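Local coordinates for arginyl-trna synthetase (Thermus thermophilus, PDB 1IQ0), which probably attaches L-arginine to its cognate tRNA at the expense of ATP, as a monomeric class I aminoacyl-tRNA synthetase, at residues Y501-F512 / Y531-Y542. Sequence-based numbering, arbitrary orientation.
Sequences YERALALDLLDF and YLLDLAASWNAY
Three hydroxyls of helix 531-542, on Tyr542, Ser538 and Tyr531, reach across to acceptors on 501-512 and are spread along the length of the contact. Tyr542 OH donates to Glu502 OE1 over 2.6 Å, meeting the anti lone pair of the carboxylate, whose plane stands 71° from the ring. Glu502 points away at its root, and a bend at chi2 (64°) brings the acid back to the phenol; both carboxylate oxygens have further partners, with a salt bridge from Arg566 to OE1 and a hydrogen bond between Thr499 and OE2. At the centre Ser538 OG donates a hydrogen bond to Asp508 OD2 (2.6 Å), meeting its anti lone pair, while Asp508 OD1 forms a salt bridge with Arg27. Tyr531 OH binds the backbone, 2.7 Å from Asp508 O, which also accepts from Asp511 N on the other face of its carbonyl plane; a type I turn runs from Leu509 to Phe512.

Apolar contacts fill in between these bonds. Leu505 CD2 sits over one face of the Tyr542 ring in a CH-pi contact, 3.6 Å from the centroid, while its CD1 lies against Ser538 OG. Tyr501 CB borders the same ring at CE1. Replacing Tyr542 by an alanine would remove the ring and its hydroxyl, and is likely to open a gap beside Leu505 CD2 and cost Glu502 OE1 its phenolic donor. Farther along, Leu509 CD2 meets Leu535 CD2 at 4.0 Å, and Phe512 CA lies over the Tyr531 face.

The axes run antiparallel at 167° and approach to 9.9 Å. With helix 562-583 packed against Leu509 and Trp539, the pair belongs to the all-helical bundle of the DALR anticodon-binding domain, as found in arginyl-tRNA synthetases.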
ATOM      1  N   TYR A 501     -22.030  -2.517 -26.230  1.00 23.21           N
ATOM      2  CA  TYR A 501     -20.630  -2.842 -25.933  1.00 19.25           C
ATOM      3  C   TYR A 501     -19.909  -1.618 -25.383  1.00 17.38           C
ATOM      4  O   TYR A 501     -19.128  -1.727 -24.438  1.00 19.27           O
ATOM      5  CB  TYR A 501     -19.883  -3.314 -27.184  1.00 17.99           C
ATOM      6  CG  TYR A 501     -20.262  -4.693 -27.676  1.00 18.55           C
ATOM      7  CD1 TYR A 501     -21.108  -4.855 -28.772  1.00 22.45           C
ATOM      8  CD2 TYR A 501     -19.755  -5.838 -27.059  1.00 14.58           C
ATOM      9  CE1 TYR A 501     -21.440  -6.128 -29.248  1.00 21.30           C
ATOM     10  CE2 TYR A 501     -20.079  -7.114 -27.527  1.00 18.89           C
ATOM     11  CZ  TYR A 501     -20.921  -7.248 -28.625  1.00 22.94           C
ATOM     12  OH  TYR A 501     -21.230  -8.502 -29.096  1.00 26.00           O
ATOM     13  N   GLU A 502     -20.143  -0.457 -25.995  1.00 15.83           N
ATOM     14  CA  GLU A 502     -19.515   0.775 -25.532  1.00 16.34           C
ATOM     15  C   GLU A 502     -20.051   1.124 -24.142  1.00 18.70           C
ATOM     16  O   GLU A 502     -19.291   1.497 -23.252  1.00 18.62           O
ATOM     17  CB  GLU A 502     -19.815   1.943 -26.482  1.00 19.74           C
ATOM     18  CG  GLU A 502     -18.957   1.993 -27.736  1.00 21.14           C
ATOM     19  CD  GLU A 502     -19.178   0.800 -28.635  1.00 26.24           C
ATOM     20  OE1 GLU A 502     -18.198   0.065 -28.877  1.00 22.80           O
ATOM     21  OE2 GLU A 502     -20.330   0.595 -29.096  1.00 28.21           O
ATOM     22  N   ARG A 503     -21.363   0.991 -23.971  1.00 23.03           N
ATOM     23  CA  ARG A 503     -22.005   1.314 -22.703  1.00 22.26           C
ATOM     24  C   ARG A 503     -21.482   0.464 -21.554  1.00 20.44           C
ATOM     25  O   ARG A 503     -21.098   0.988 -20.512  1.00 23.21           O
ATOM     26  CB  ARG A 503     -23.523   1.142 -22.822  1.00 34.37           C
ATOM     27  CG  ARG A 503     -24.281   1.539 -21.560  1.00 42.16           C
ATOM     28  CD  ARG A 503     -25.771   1.241 -21.666  1.00 42.93           C
ATOM     29  NE  ARG A 503     -26.425   1.304 -20.359  1.00 49.09           N
ATOM     30  CZ  ARG A 503     -26.669   2.427 -19.694  1.00 43.34           C
ATOM     31  NH1 ARG A 503     -26.320   3.595 -20.215  1.00 46.47           N
ATOM     32  NH2 ARG A 503     -27.252   2.384 -18.505  1.00 38.34           N
ATOM     33  N   ALA A 504     -21.469  -0.852 -21.748  1.00 17.46           N
ATOM     34  CA  ALA A 504     -20.993  -1.776 -20.725  1.00 16.76           C
ATOM     35  C   ALA A 504     -19.549  -1.476 -20.319  1.00 23.18           C
ATOM     36  O   ALA A 504     -19.223  -1.482 -19.137  1.00 21.82           O
ATOM     37  CB  ALA A 504     -21.110  -3.221 -21.227  1.00 18.14           C
ATOM     38  N   LEU A 505     -18.684  -1.219 -21.293  1.00 22.02           N
ATOM     39  CA  LEU A 505     -17.289  -0.920 -20.993  1.00 23.14           C
ATOM     40  C   LEU A 505     -17.146   0.428 -20.286  1.00 23.39           C
ATOM     41  O   LEU A 505     -16.397   0.556 -19.322  1.00 22.97           O
ATOM     42  CB  LEU A 505     -16.450  -0.913 -22.271  1.00 23.67           C
ATOM     43  CG  LEU A 505     -14.973  -0.534 -22.092  1.00 22.63           C
ATOM     44  CD1 LEU A 505     -14.310  -1.465 -21.071  1.00 21.21           C
ATOM     45  CD2 LEU A 505     -14.264  -0.630 -23.429  1.00 24.09           C
ATOM     46  N   ALA A 506     -17.859   1.435 -20.777  1.00 19.68           N
ATOM     47  CA  ALA A 506     -17.809   2.760 -20.176  1.00 22.06           C
ATOM     48  C   ALA A 506     -18.209   2.679 -18.698  1.00 24.17           C
ATOM     49  O   ALA A 506     -17.598   3.322 -17.844  1.00 26.15           O
ATOM     50  CB  ALA A 506     -18.743   3.697 -20.926  1.00 16.43           C
ATOM     51  N   LEU A 507     -19.229   1.873 -18.404  1.00 19.58           N
ATOM     52  CA  LEU A 507     -19.708   1.707 -17.037  1.00 20.86           C
ATOM     53  C   LEU A 507     -18.624   1.133 -16.120  1.00 23.81           C
ATOM     54  O   LEU A 507     -18.487   1.566 -14.970  1.00 23.27           O
ATOM     55  CB  LEU A 507     -20.947   0.818 -17.026  1.00 23.75           C
ATOM     56  CG  LEU A 507     -21.764   0.676 -15.740  1.00 23.89           C
ATOM     57  CD1 LEU A 507     -22.099   2.043 -15.141  1.00 24.65           C
ATOM     58  CD2 LEU A 507     -23.044  -0.093 -16.081  1.00 23.90           C
ATOM     59  N   ASP A 508     -17.847   0.167 -16.608  1.00 26.90           N
ATOM     60  CA  ASP A 508     -16.780  -0.380 -15.770  1.00 25.52           C
ATOM     61  C   ASP A 508     -15.748   0.706 -15.497  1.00 27.10           C
ATOM     62  O   ASP A 508     -15.130   0.734 -14.434  1.00 27.61           O
ATOM     63  CB  ASP A 508     -16.119  -1.582 -16.433  1.00 20.67           C
ATOM     64  CG  ASP A 508     -17.020  -2.793 -16.436  1.00 24.93           C
ATOM     65  OD1 ASP A 508     -17.807  -2.933 -15.476  1.00 27.48           O
ATOM     66  OD2 ASP A 508     -16.940  -3.597 -17.384  1.00 26.17           O
ATOM     67  N   LEU A 509     -15.578   1.611 -16.456  1.00 21.53           N
ATOM     68  CA  LEU A 509     -14.639   2.710 -16.298  1.00 23.42           C
ATOM     69  C   LEU A 509     -15.098   3.697 -15.214  1.00 23.52           C
ATOM     70  O   LEU A 509     -14.272   4.364 -14.588  1.00 25.49           O
ATOM     71  CB  LEU A 509     -14.463   3.441 -17.627  1.00 20.74           C
ATOM     72  CG  LEU A 509     -13.516   2.756 -18.616  1.00 20.73           C
ATOM     73  CD1 LEU A 509     -13.658   3.382 -20.000  1.00 20.37           C
ATOM     74  CD2 LEU A 509     -12.086   2.886 -18.106  1.00 18.52           C
ATOM     75  N   LEU A 510     -16.406   3.780 -14.992  1.00 23.23           N
ATOM     76  CA  LEU A 510     -16.948   4.695 -13.993  1.00 24.85           C
ATOM     77  C   LEU A 510     -16.685   4.227 -12.563  1.00 22.20           C
ATOM     78  O   LEU A 510     -16.916   4.979 -11.620  1.00 23.71           O
ATOM     79  CB  LEU A 510     -18.459   4.892 -14.178  1.00 25.36           C
ATOM     80  CG  LEU A 510     -19.001   5.511 -15.475  1.00 27.02           C
ATOM     81  CD1 LEU A 510     -20.421   5.990 -15.227  1.00 30.31           C
ATOM     82  CD2 LEU A 510     -18.153   6.675 -15.915  1.00 23.97           C
ATOM     83  N   ASP A 511     -16.200   2.998 -12.409  1.00 25.82           N
ATOM     84  CA  ASP A 511     -15.919   2.449 -11.087  1.00 24.66           C
ATOM     85  C   ASP A 511     -14.481   2.636 -10.627  1.00 26.33           C
ATOM     86  O   ASP A 511     -14.141   2.292  -9.498  1.00 28.74           O
ATOM     87  CB  ASP A 511     -16.256   0.959 -11.046  1.00 21.80           C
ATOM     88  CG  ASP A 511     -17.721   0.694 -11.256  1.00 25.89           C
ATOM     89  OD1 ASP A 511     -18.540   1.514 -10.798  1.00 28.14           O
ATOM     90  OD2 ASP A 511     -18.061  -0.338 -11.863  1.00 25.63           O
ATOM     91  N   PHE A 512     -13.638   3.181 -11.495  1.00 18.84           N
ATOM     92  CA  PHE A 512     -12.233   3.383 -11.169  1.00 20.57           C
ATOM     93  C   PHE A 512     -11.952   4.271  -9.953  1.00 21.30           C
ATOM     94  O   PHE A 512     -11.189   3.896  -9.061  1.00 21.66           O
ATOM     95  CB  PHE A 512     -11.500   3.961 -12.372  1.00 20.44           C
ATOM     96  CG  PHE A 512     -10.084   4.368 -12.074  1.00 21.50           C
ATOM     97  CD1 PHE A 512      -9.136   3.415 -11.719  1.00 22.07           C
ATOM     98  CD2 PHE A 512      -9.705   5.706 -12.131  1.00 22.33           C
ATOM     99  CE1 PHE A 512      -7.829   3.787 -11.426  1.00 20.10           C
ATOM    100  CE2 PHE A 512      -8.399   6.090 -11.838  1.00 19.28           C
ATOM    101  CZ  PHE A 512      -7.460   5.129 -11.485  1.00 18.78           C
ATOM    102  N   TYR A 531      -9.909  -4.334  -8.992  1.00 15.98           N
ATOM    103  CA  TYR A 531     -10.615  -3.528  -9.981  1.00 16.07           C
ATOM    104  C   TYR A 531      -9.891  -3.581 -11.328  1.00 19.60           C
ATOM    105  O   TYR A 531     -10.526  -3.642 -12.383  1.00 20.50           O
ATOM    106  CB  TYR A 531     -10.705  -2.057  -9.556  1.00 18.59           C
ATOM    107  CG  TYR A 531     -11.188  -1.173 -10.687  1.00 16.99           C
ATOM    108  CD1 TYR A 531     -12.527  -1.194 -11.094  1.00 18.02           C
ATOM    109  CD2 TYR A 531     -10.298  -0.370 -11.405  1.00 17.49           C
ATOM    110  CE1 TYR A 531     -12.966  -0.437 -12.192  1.00 16.57           C
ATOM    111  CE2 TYR A 531     -10.729   0.391 -12.508  1.00 22.09           C
ATOM    112  CZ  TYR A 531     -12.066   0.347 -12.893  1.00 20.87           C
ATOM    113  OH  TYR A 531     -12.505   1.082 -13.977  1.00 18.80           O
ATOM    114  N   LEU A 532      -8.563  -3.539 -11.288  1.00 18.06           N
ATOM    115  CA  LEU A 532      -7.777  -3.563 -12.515  1.00 18.18           C
ATOM    116  C   LEU A 532      -7.922  -4.887 -13.257  1.00 19.49           C
ATOM    117  O   LEU A 532      -7.921  -4.912 -14.484  1.00 17.85           O
ATOM    118  CB  LEU A 532      -6.306  -3.272 -12.213  1.00 24.16           C
ATOM    119  CG  LEU A 532      -6.020  -1.849 -11.709  1.00 22.46           C
ATOM    120  CD1 LEU A 532      -4.518  -1.681 -11.499  1.00 25.16           C
ATOM    121  CD2 LEU A 532      -6.531  -0.819 -12.714  1.00 20.20           C
ATOM    122  N   LEU A 533      -8.044  -5.983 -12.514  1.00 21.84           N
ATOM    123  CA  LEU A 533      -8.232  -7.290 -13.131  1.00 24.06           C
ATOM    124  C   LEU A 533      -9.583  -7.277 -13.840  1.00 27.20           C
ATOM    125  O   LEU A 533      -9.692  -7.703 -14.991  1.00 28.89           O
ATOM    126  CB  LEU A 533      -8.220  -8.401 -12.075  1.00 20.65           C
ATOM    127  CG  LEU A 533      -6.841  -8.850 -11.580  1.00 25.29           C
ATOM    128  CD1 LEU A 533      -6.989  -9.916 -10.499  1.00 22.09           C
ATOM    129  CD2 LEU A 533      -6.048  -9.407 -12.755  1.00 23.73           C
ATOM    130  N   ASP A 534     -10.607  -6.780 -13.146  1.00 26.13           N
ATOM    131  CA  ASP A 534     -11.945  -6.707 -13.716  1.00 24.75           C
ATOM    132  C   ASP A 534     -12.002  -5.810 -14.955  1.00 24.24           C
ATOM    133  O   ASP A 534     -12.657  -6.145 -15.938  1.00 24.52           O
ATOM    134  CB  ASP A 534     -12.947  -6.196 -12.676  1.00 27.71           C
ATOM    135  CG  ASP A 534     -13.097  -7.139 -11.488  1.00 30.33           C
ATOM    136  OD1 ASP A 534     -12.845  -8.351 -11.645  1.00 34.79           O
ATOM    137  OD2 ASP A 534     -13.491  -6.674 -10.400  1.00 34.21           O
ATOM    138  N   LEU A 535     -11.321  -4.668 -14.906  1.00 18.21           N
ATOM    139  CA  LEU A 535     -11.336  -3.754 -16.036  1.00 20.48           C
ATOM    140  C   LEU A 535     -10.601  -4.366 -17.226  1.00 21.63           C
ATOM    141  O   LEU A 535     -11.044  -4.243 -18.370  1.00 21.09           O
ATOM    142  CB  LEU A 535     -10.702  -2.415 -15.664  1.00 11.71           C
ATOM    143  CG  LEU A 535     -10.789  -1.357 -16.775  1.00 14.67           C
ATOM    144  CD1 LEU A 535     -12.270  -1.076 -17.126  1.00 14.23           C
ATOM    145  CD2 LEU A 535     -10.099  -0.086 -16.319  1.00 13.85           C
ATOM    146  N   ALA A 536      -9.483  -5.029 -16.954  1.00 23.01           N
ATOM    147  CA  ALA A 536      -8.715  -5.657 -18.013  1.00 22.33           C
ATOM    148  C   ALA A 536      -9.543  -6.779 -18.635  1.00 23.23           C
ATOM    149  O   ALA A 536      -9.484  -7.005 -19.847  1.00 22.62           O
ATOM    150  CB  ALA A 536      -7.403  -6.198 -17.464  1.00 10.75           C
ATOM    151  N   ALA A 537     -10.324  -7.471 -17.809  1.00 21.06           N
ATOM    152  CA  ALA A 537     -11.176  -8.557 -18.292  1.00 20.58           C
ATOM    153  C   ALA A 537     -12.284  -7.978 -19.173  1.00 19.50           C
ATOM    154  O   ALA A 537     -12.655  -8.565 -20.194  1.00 21.27           O
ATOM    155  CB  ALA A 537     -11.798  -9.322 -17.113  1.00 16.14           C
ATOM    156  N   SER A 538     -12.818  -6.833 -18.754  1.00 22.70           N
ATOM    157  CA  SER A 538     -13.879  -6.152 -19.492  1.00 25.85           C
ATOM    158  C   SER A 538     -13.335  -5.662 -20.836  1.00 28.15           C
ATOM    159  O   SER A 538     -14.004  -5.758 -21.863  1.00 23.12           O
ATOM    160  CB  SER A 538     -14.398  -4.967 -18.672  1.00 24.19           C
ATOM    161  OG  SER A 538     -15.397  -4.251 -19.373  1.00 22.87           O
ATOM    162  N   TRP A 539     -12.120  -5.128 -20.822  1.00 23.05           N
ATOM    163  CA  TRP A 539     -11.494  -4.656 -22.049  1.00 22.23           C
ATOM    164  C   TRP A 539     -11.264  -5.822 -23.018  1.00 19.90           C
ATOM    165  O   TRP A 539     -11.535  -5.708 -24.207  1.00 21.42           O
ATOM    166  CB  TRP A 539     -10.164  -3.969 -21.736  1.00 18.96           C
ATOM    167  CG  TRP A 539      -9.244  -3.884 -22.908  1.00 23.24           C
ATOM    168  CD1 TRP A 539      -8.074  -4.569 -23.080  1.00 24.33           C
ATOM    169  CD2 TRP A 539      -9.429  -3.103 -24.094  1.00 23.31           C
ATOM    170  NE1 TRP A 539      -7.517  -4.264 -24.299  1.00 22.09           N
ATOM    171  CE2 TRP A 539      -8.329  -3.366 -24.944  1.00 24.61           C
ATOM    172  CE3 TRP A 539     -10.416  -2.209 -24.522  1.00 22.94           C
ATOM    173  CZ2 TRP A 539      -8.190  -2.765 -26.202  1.00 22.35           C
ATOM    174  CZ3 TRP A 539     -10.277  -1.608 -25.778  1.00 25.80           C
ATOM    175  CH2 TRP A 539      -9.171  -1.893 -26.600  1.00 23.38           C
ATOM    176  N   ASN A 540     -10.773  -6.943 -22.507  1.00 21.27           N
ATOM    177  CA  ASN A 540     -10.533  -8.103 -23.352  1.00 21.03           C
ATOM    178  C   ASN A 540     -11.806  -8.683 -23.979  1.00 22.63           C
ATOM    179  O   ASN A 540     -11.812  -9.016 -25.165  1.00 23.97           O
ATOM    180  CB  ASN A 540      -9.786  -9.187 -22.565  1.00 20.11           C
ATOM    181  CG  ASN A 540      -8.307  -8.875 -22.425  1.00 23.44           C
ATOM    182  OD1 ASN A 540      -7.677  -8.387 -23.360  1.00 25.55           O
ATOM    183  ND2 ASN A 540      -7.746  -9.163 -21.265  1.00 20.59           N
ATOM    184  N   ALA A 541     -12.872  -8.804 -23.193  1.00 22.27           N
ATOM    185  CA  ALA A 541     -14.134  -9.327 -23.706  1.00 20.60           C
ATOM    186  C   ALA A 541     -14.650  -8.360 -24.775  1.00 21.67           C
ATOM    187  O   ALA A 541     -15.187  -8.769 -25.801  1.00 24.80           O
ATOM    188  CB  ALA A 541     -15.157  -9.451 -22.572  1.00 13.46           C
ATOM    189  N   TYR A 542     -14.481  -7.070 -24.514  1.00 19.72           N
ATOM    190  CA  TYR A 542     -14.905  -6.031 -25.438  1.00 19.67           C
ATOM    191  C   TYR A 542     -14.115  -6.159 -26.747  1.00 23.80           C
ATOM    192  O   TYR A 542     -14.693  -6.193 -27.830  1.00 23.05           O
ATOM    193  CB  TYR A 542     -14.658  -4.660 -24.805  1.00 20.73           C
ATOM    194  CG  TYR A 542     -14.954  -3.473 -25.694  1.00 19.48           C
ATOM    195  CD1 TYR A 542     -16.272  -3.074 -25.949  1.00 23.30           C
ATOM    196  CD2 TYR A 542     -13.915  -2.722 -26.251  1.00 21.90           C
ATOM    197  CE1 TYR A 542     -16.546  -1.957 -26.727  1.00 23.10           C
ATOM    198  CE2 TYR A 542     -14.177  -1.604 -27.032  1.00 22.03           C
ATOM    199  CZ  TYR A 542     -15.498  -1.225 -27.264  1.00 20.55           C
ATOM    200  OH  TYR A 542     -15.763  -0.104 -28.018  1.00 23.10           O
TER